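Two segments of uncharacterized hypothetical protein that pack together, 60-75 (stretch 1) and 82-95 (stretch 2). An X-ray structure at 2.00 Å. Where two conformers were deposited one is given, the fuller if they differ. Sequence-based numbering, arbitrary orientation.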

# COMPACT_ATOMS: atom_id res chain seq x y z
N ILE B 60 -11.42 17.02 -24.45
CA ILE B 60 -10.58 17.42 -25.57
C ILE B 60 -9.38 16.47 -25.48
O ILE B 60 -8.75 16.31 -24.42
CB ILE B 60 -10.11 18.87 -25.45
CG1 ILE B 60 -11.28 19.87 -25.54
CG2 ILE B 60 -9.12 19.17 -26.53
CD1 ILE B 60 -10.89 21.29 -25.14
N ALA B 61 -9.05 15.84 -26.60
CA ALA B 61 -8.02 14.82 -26.62
C ALA B 61 -6.71 15.37 -26.13
O ALA B 61 -6.28 16.42 -26.58
CB ALA B 61 -7.86 14.29 -28.04
N GLY B 62 -6.02 14.65 -25.27
CA GLY B 62 -4.77 15.14 -24.73
C GLY B 62 -3.65 15.12 -25.75
O GLY B 62 -3.73 14.36 -26.69
N ALA B 63 -2.58 15.90 -25.56
CA ALA B 63 -1.40 15.81 -26.43
C ALA B 63 -0.69 14.47 -26.19
O ALA B 63 -0.90 13.81 -25.16
CB ALA B 63 -0.40 16.96 -26.17
N THR B 64 0.22 14.14 -27.09
CA THR B 64 1.07 12.97 -26.92
C THR B 64 1.79 13.00 -25.60
O THR B 64 2.29 14.02 -25.19
CB THR B 64 2.10 12.82 -28.03
OG1 THR B 64 1.40 12.75 -29.26
CG2 THR B 64 2.88 11.51 -27.84
N GLY B 65 1.80 11.87 -24.89
CA GLY B 65 2.33 11.82 -23.54
C GLY B 65 1.25 11.72 -22.48
O GLY B 65 1.55 11.53 -21.33
N THR B 66 -0.01 11.89 -22.86
CA THR B 66 -1.15 11.65 -21.95
C THR B 66 -1.19 10.12 -21.62
O THR B 66 -1.13 9.28 -22.52
CB THR B 66 -2.44 12.06 -22.63
OG1 THR B 66 -2.38 13.47 -22.86
CG2 THR B 66 -3.67 11.72 -21.80
N TYR B 67 -1.12 9.76 -20.36
CA TYR B 67 -1.05 8.36 -19.98
C TYR B 67 -1.48 8.13 -18.52
O TYR B 67 -1.59 9.07 -17.75
CB TYR B 67 0.37 7.79 -20.20
CG TYR B 67 1.37 8.18 -19.19
CD1 TYR B 67 1.68 9.48 -18.98
CD2 TYR B 67 2.04 7.23 -18.42
CE1 TYR B 67 2.59 9.86 -18.03
CE2 TYR B 67 2.97 7.60 -17.47
CZ TYR B 67 3.23 8.92 -17.29
OH TYR B 67 4.13 9.35 -16.36
N PHE B 68 -1.73 6.85 -18.20
CA PHE B 68 -1.78 6.36 -16.83
C PHE B 68 -0.43 5.76 -16.54
O PHE B 68 0.04 4.92 -17.28
CB PHE B 68 -2.77 5.22 -16.71
CG PHE B 68 -4.16 5.61 -16.32
CD1 PHE B 68 -4.43 6.11 -15.06
CD2 PHE B 68 -5.21 5.32 -17.16
CE1 PHE B 68 -5.73 6.39 -14.66
CE2 PHE B 68 -6.49 5.63 -16.77
CZ PHE B 68 -6.75 6.14 -15.52
N ASP B 69 0.20 6.15 -15.45
CA ASP B 69 1.40 5.48 -14.99
C ASP B 69 0.90 4.09 -14.53
O ASP B 69 -0.18 3.98 -13.95
CB ASP B 69 1.99 6.40 -13.88
CG ASP B 69 3.07 5.78 -13.01
OD1 ASP B 69 3.19 4.58 -12.87
OD2 ASP B 69 3.76 6.58 -12.34
N PRO B 70 1.64 3.03 -14.87
CA PRO B 70 1.17 1.69 -14.61
C PRO B 70 1.36 1.24 -13.15
O PRO B 70 1.06 0.06 -12.83
CB PRO B 70 2.01 0.82 -15.58
CG PRO B 70 3.30 1.58 -15.71
CD PRO B 70 2.95 3.04 -15.59
N ASN B 71 1.93 2.09 -12.28
CA ASN B 71 2.13 1.69 -10.90
C ASN B 71 0.99 2.14 -10.03
O ASN B 71 0.53 3.23 -10.17
CB ASN B 71 3.40 2.26 -10.32
CG ASN B 71 4.62 1.76 -11.04
OD1 ASN B 71 5.12 0.67 -10.78
ND2 ASN B 71 5.13 2.57 -11.91
N SER B 72 0.53 1.28 -9.14
CA SER B 72 -0.35 1.74 -8.10
C SER B 72 0.53 2.25 -7.00
O SER B 72 1.53 1.65 -6.67
CB SER B 72 -1.28 0.64 -7.59
OG SER B 72 -1.92 1.05 -6.40
N TYR B 73 0.14 3.39 -6.44
CA TYR B 73 0.87 4.06 -5.36
C TYR B 73 0.15 3.76 -4.07
O TYR B 73 -0.88 4.34 -3.83
CB TYR B 73 0.93 5.58 -5.65
CG TYR B 73 1.92 5.82 -6.80
CD1 TYR B 73 3.29 5.96 -6.54
CD2 TYR B 73 1.51 5.81 -8.11
CE1 TYR B 73 4.19 6.10 -7.57
CE2 TYR B 73 2.40 5.94 -9.14
CZ TYR B 73 3.75 6.09 -8.86
OH TYR B 73 4.66 6.16 -9.89
N TYR B 74 0.70 2.85 -3.26
CA TYR B 74 0.23 2.54 -1.93
C TYR B 74 1.04 3.44 -0.96
O TYR B 74 2.05 4.01 -1.35
CB TYR B 74 0.40 1.00 -1.64
CG TYR B 74 -0.40 0.13 -2.60
CD1 TYR B 74 -1.79 0.04 -2.50
CD2 TYR B 74 0.22 -0.52 -3.64
CE1 TYR B 74 -2.53 -0.71 -3.38
CE2 TYR B 74 -0.52 -1.27 -4.54
CZ TYR B 74 -1.89 -1.38 -4.38
OH TYR B 74 -2.62 -2.03 -5.36
N THR B 75 0.55 3.67 0.23
CA THR B 75 1.25 4.55 1.19
C THR B 75 1.73 3.71 2.33
O THR B 75 0.97 2.92 2.83
CB THR B 75 0.28 5.60 1.76
OG1 THR B 75 -0.23 6.40 0.70
CG2 THR B 75 1.00 6.52 2.73
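Stretch 2 82-95: IPVKVCSDSQTNGT

Antiparallel strands trade backbone hydrogen bonds at every second residue, and where the ladder ends, turns, side chains and water take over; stretch 2 illustrates both regimes. It begins extended, with strand 82-85 running against strand 71-75 at 150° between their N-to-C directions and with their axes approaching to 4.3 Å. I82 forms the first hydrogen-bonded pair: its N donates to Y74 O at 2.6 Å, and its O accepts from Y74 N at 3.0 Å. P83, which has no amide hydrogen to give, occupies a non-hydrogen-bonded position, where its CB lies 3.6 Å from Y73 CE1. V84 closes the next pair, V84 N to S72 O at 2.9 Å and S72 N to V84 O at 2.8 Å, while its CG2 meets the edge of the Y74 ring at CD2, 3.7 Å away. Past K85 the backbone turns at V86 (phi/psi -104/-7), so that V86 N and C87 N both reach P70 O, each at 3.2 Å; C87 CB packs 4.0 Å from P70 CB. Extended again, the chain brings S90 OG within 3.1 Å of F68 N, a side-chain acceptor for a backbone donor. One water then links T92 OG1 and S90 OG to T66 O. At G94, with positive phi, two waters bridge its O to G62, and G94 C rests 3.5 Å from A61 CB.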

# COMPACT_ATOMS: atom_id res chain seq x y z
N ILE B 82 4.57 3.88 -2.12
CA ILE B 82 5.16 2.62 -2.57
C ILE B 82 4.56 2.29 -3.93
O ILE B 82 3.40 1.92 -4.00
CB ILE B 82 4.90 1.44 -1.61
CG1 ILE B 82 5.33 1.74 -0.17
CG2 ILE B 82 5.67 0.22 -2.10
CD1 ILE B 82 4.74 0.75 0.83
N PRO B 83 5.29 2.53 -5.03
CA PRO B 83 4.82 2.13 -6.33
C PRO B 83 4.97 0.59 -6.51
O PRO B 83 6.01 0.02 -6.14
CB PRO B 83 5.73 2.90 -7.29
CG PRO B 83 6.96 3.13 -6.54
CD PRO B 83 6.61 3.20 -5.10
N VAL B 84 3.91 -0.02 -7.02
CA VAL B 84 3.84 -1.45 -7.32
C VAL B 84 3.31 -1.54 -8.74
O VAL B 84 2.23 -0.99 -9.07
CB VAL B 84 2.92 -2.23 -6.34
CG1 VAL B 84 2.85 -3.71 -6.75
CG2 VAL B 84 3.39 -2.03 -4.92
N LYS B 85 4.03 -2.20 -9.61
CA LYS B 85 3.69 -2.18 -11.08
C LYS B 85 2.61 -3.22 -11.35
O LYS B 85 2.89 -4.37 -11.63
CB LYS B 85 4.93 -2.40 -11.96
CG LYS B 85 4.69 -2.31 -13.48
CD LYS B 85 5.77 -1.55 -14.24
CE LYS B 85 5.69 -1.77 -15.76
NZ LYS B 85 7.00 -2.01 -16.44
N VAL B 86 1.36 -2.78 -11.29
CA VAL B 86 0.23 -3.68 -11.32
C VAL B 86 -0.48 -3.71 -12.66
O VAL B 86 -1.36 -4.54 -12.89
CB VAL B 86 -0.80 -3.34 -10.22
CG1 VAL B 86 -0.21 -3.57 -8.81
CG2 VAL B 86 -1.28 -1.93 -10.38
N CYS B 87 -0.08 -2.83 -13.56
CA CYS B 87 -0.70 -2.72 -14.88
C CYS B 87 0.27 -2.86 -16.00
O CYS B 87 1.50 -2.65 -15.84
CB CYS B 87 -1.36 -1.35 -15.05
SG CYS B 87 -2.72 -0.94 -13.97
N SER B 88 -0.26 -3.19 -17.17
CA SER B 88 0.55 -3.08 -18.39
C SER B 88 0.49 -1.62 -18.84
O SER B 88 -0.22 -0.82 -18.25
CB SER B 88 0.02 -4.03 -19.45
OG SER B 88 -1.40 -3.95 -19.49
N ASP B 89 1.23 -1.24 -19.88
CA ASP B 89 1.26 0.17 -20.29
C ASP B 89 -0.12 0.64 -20.74
O ASP B 89 -0.89 -0.12 -21.32
CB ASP B 89 2.27 0.43 -21.40
CG ASP B 89 3.73 0.13 -20.97
OD1 ASP B 89 4.04 0.33 -19.79
OD2 ASP B 89 4.56 -0.28 -21.82
N SER B 90 -0.42 1.91 -20.47
CA SER B 90 -1.66 2.49 -20.97
C SER B 90 -1.61 2.72 -22.47
O SER B 90 -0.54 2.78 -23.10
CB SER B 90 -2.00 3.81 -20.25
OG SER B 90 -1.13 4.84 -20.50
N GLN B 91 -2.80 2.80 -23.03
CA GLN B 91 -2.97 3.10 -24.42
C GLN B 91 -3.94 4.24 -24.53
O GLN B 91 -5.02 4.19 -23.96
CB GLN B 91 -3.59 1.93 -25.17
CG GLN B 91 -2.77 0.66 -25.11
CD GLN B 91 -3.54 -0.51 -25.71
OE1 GLN B 91 -3.87 -1.48 -25.02
NE2 GLN B 91 -3.89 -0.39 -26.99
N THR B 92 -3.59 5.24 -25.32
CA THR B 92 -4.51 6.40 -25.53
C THR B 92 -4.87 6.50 -27.00
O THR B 92 -4.00 6.41 -27.87
CB THR B 92 -3.86 7.70 -25.04
OG1 THR B 92 -3.57 7.60 -23.65
CG2 THR B 92 -4.75 8.93 -25.28
N ASN B 93 -6.16 6.53 -27.29
CA ASN B 93 -6.62 6.82 -28.61
C ASN B 93 -7.56 8.04 -28.55
O ASN B 93 -8.68 7.93 -28.02
CB ASN B 93 -7.23 5.54 -29.20
CG ASN B 93 -6.22 4.37 -29.20
OD1 ASN B 93 -6.28 3.49 -28.34
ND2 ASN B 93 -5.25 4.40 -30.14
N GLY B 94 -7.10 9.18 -29.05
CA GLY B 94 -7.88 10.43 -29.02
C GLY B 94 -8.17 10.82 -27.57
O GLY B 94 -7.28 11.00 -26.75
N THR B 95 -9.45 10.89 -27.24
CA THR B 95 -9.89 11.27 -25.90
C THR B 95 -9.76 10.20 -24.82
O THR B 95 -9.90 10.52 -23.65
CB THR B 95 -11.36 11.61 -25.94
OG1 THR B 95 -12.09 10.46 -26.43
CG2 THR B 95 -11.61 12.80 -26.89
O HOH W 1 -4.68 11.95 -27.28
O HOH W 2 -6.83 12.12 -24.26
O HOH W 3 -1.34 6.36 -22.89
O HOH W 4 1.55 3.51 -19.12